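Local coordinates for putative branched-chain amino acid transport system substrate-binding protein (Rhodopseudomonas palustris, PDB 3TX6) that probably serves as the periplasmic substrate-binding component of an ABC transporter, capturing lignin-derived aromatic acids for uptake, at residues G197-A203 against Q221-A225. Numbering follows the deposited sequence.
Sequences GASGTAA and QTHGA. With ENO (3-(4-hydroxy-phenyl)pyruvic acid), chain D.
Thr-222 turns its side chain toward the neighbouring strand end, CG2 4.0 Å from Gly-197 CA. In rotamer p, Thr-222 OG1 accepts from Gly-224 N (3.2 Å), an ST turn, and Tyr-147 bonds the same hydroxyl. Parallel strands 193-197 and 218-221, joined by a beta-alpha-beta crossover through helix 200-213, end here, and their loops stay together: Ser-199 and Gly-224 CA atoms stand 4.1 Å apart, too close for a CB on Gly-224. Gly-200, with positive phi (54/-135), leads into the helix, and Gly-200 N donates to Gly-224 O (2.9 Å). Farther from the ligand, Gln-221 (chi1 and chi2 m) bonds through NE2 to Ala-203 O (2.9 Å), and Ala-203 CB packs on Ala-225 CB (3.8 Å). In periplasmic binding proteins such strand-end loops commonly line the ligand cleft: Ser-199 OG, in p, donates to ENO O1 (2.7 Å), and Gly-224 CA lies 3.3 Å from ENO C5. Ser-199 thus gives the carboxylate one neutral hydrogen bond, alongside ligand partners such as Arg-174, beside a glycine open to the ring.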
# COMPACT_ATOMS: atom_id res chain seq x y z
N GLY A 197 -5.41 -12.17 -5.06
CA GLY A 197 -5.81 -10.81 -4.57
C GLY A 197 -5.98 -10.78 -3.04
O GLY A 197 -7.07 -10.86 -2.48
N ALA A 198 -4.85 -10.69 -2.35
CA ALA A 198 -4.86 -10.78 -0.92
C ALA A 198 -3.63 -10.01 -0.42
O ALA A 198 -2.98 -9.29 -1.18
CB ALA A 198 -4.88 -12.24 -0.50
N SER A 199 -3.32 -10.14 0.87
CA SER A 199 -2.23 -9.37 1.48
C SER A 199 -1.76 -10.13 2.71
O SER A 199 -2.47 -10.97 3.25
CB SER A 199 -2.71 -7.99 1.89
OG SER A 199 -3.75 -8.07 2.85
N GLY A 200 -0.53 -9.82 3.11
CA GLY A 200 0.08 -10.39 4.29
C GLY A 200 0.09 -11.88 4.30
O GLY A 200 0.44 -12.52 3.29
N THR A 201 -0.27 -12.44 5.46
CA THR A 201 -0.10 -13.87 5.68
C THR A 201 -1.11 -14.59 4.78
O THR A 201 -0.77 -15.61 4.19
CB THR A 201 -0.19 -14.25 7.18
OG1 THR A 201 -1.45 -13.85 7.74
CG2 THR A 201 0.91 -13.56 7.93
N ALA A 202 -2.28 -13.98 4.56
CA ALA A 202 -3.27 -14.56 3.67
C ALA A 202 -2.80 -14.68 2.20
O ALA A 202 -3.25 -15.59 1.50
CB ALA A 202 -4.56 -13.78 3.79
N ALA A 203 -1.88 -13.84 1.74
CA ALA A 203 -1.38 -13.96 0.38
C ALA A 203 -0.53 -15.24 0.19
O ALA A 203 -0.50 -15.81 -0.90
CB ALA A 203 -0.59 -12.73 -0.02
N GLN A 221 1.21 -12.26 -7.61
CA GLN A 221 0.83 -11.70 -6.30
C GLN A 221 0.75 -10.20 -6.42
O GLN A 221 1.55 -9.57 -7.18
CB GLN A 221 1.81 -12.08 -5.17
CG GLN A 221 1.80 -13.54 -4.76
CD GLN A 221 0.65 -13.92 -3.84
OE1 GLN A 221 -0.01 -13.04 -3.28
NE2 GLN A 221 0.42 -15.22 -3.63
N THR A 222 -0.17 -9.63 -5.61
CA THR A 222 -0.28 -8.19 -5.50
C THR A 222 0.74 -7.57 -4.56
O THR A 222 1.48 -8.26 -3.86
CB THR A 222 -1.67 -7.78 -5.00
OG1 THR A 222 -1.84 -8.06 -3.59
CG2 THR A 222 -2.80 -8.46 -5.81
N HIS A 223 0.76 -6.24 -4.54
CA HIS A 223 1.68 -5.49 -3.70
C HIS A 223 1.33 -5.59 -2.23
O HIS A 223 2.15 -5.24 -1.39
CB HIS A 223 1.88 -4.05 -4.17
CG HIS A 223 0.60 -3.24 -4.37
ND1 HIS A 223 -0.55 -3.75 -4.86
CD2 HIS A 223 0.41 -1.86 -4.28
CE1 HIS A 223 -1.45 -2.72 -4.99
NE2 HIS A 223 -0.86 -1.59 -4.63
N GLY A 224 0.14 -6.12 -1.91
CA GLY A 224 -0.22 -6.49 -0.54
C GLY A 224 0.61 -7.62 0.03
O GLY A 224 0.56 -7.84 1.27
N ALA A 225 1.42 -8.27 -0.82
CA ALA A 225 2.29 -9.37 -0.40
C ALA A 225 3.78 -8.97 -0.23
O ALA A 225 4.57 -9.82 0.13
CB ALA A 225 2.19 -10.57 -1.39
O4 ENO D . -5.10 -2.77 1.25
C9 ENO D . -1.73 -2.48 1.64
C8 ENO D . -0.73 -1.69 1.10
C7 ENO D . -0.30 -1.89 -0.22
C6 ENO D . -0.96 -2.82 -1.00
C5 ENO D . -1.95 -3.63 -0.46
C4 ENO D . -2.36 -3.46 0.87
O3 ENO D . 0.69 -1.05 -0.73
C3 ENO D . -3.38 -4.38 1.49
C2 ENO D . -4.79 -3.93 1.55
C1 ENO D . -5.77 -4.87 2.10
O2 ENO D . -6.95 -4.48 2.20
O1 ENO D . -5.42 -6.04 2.44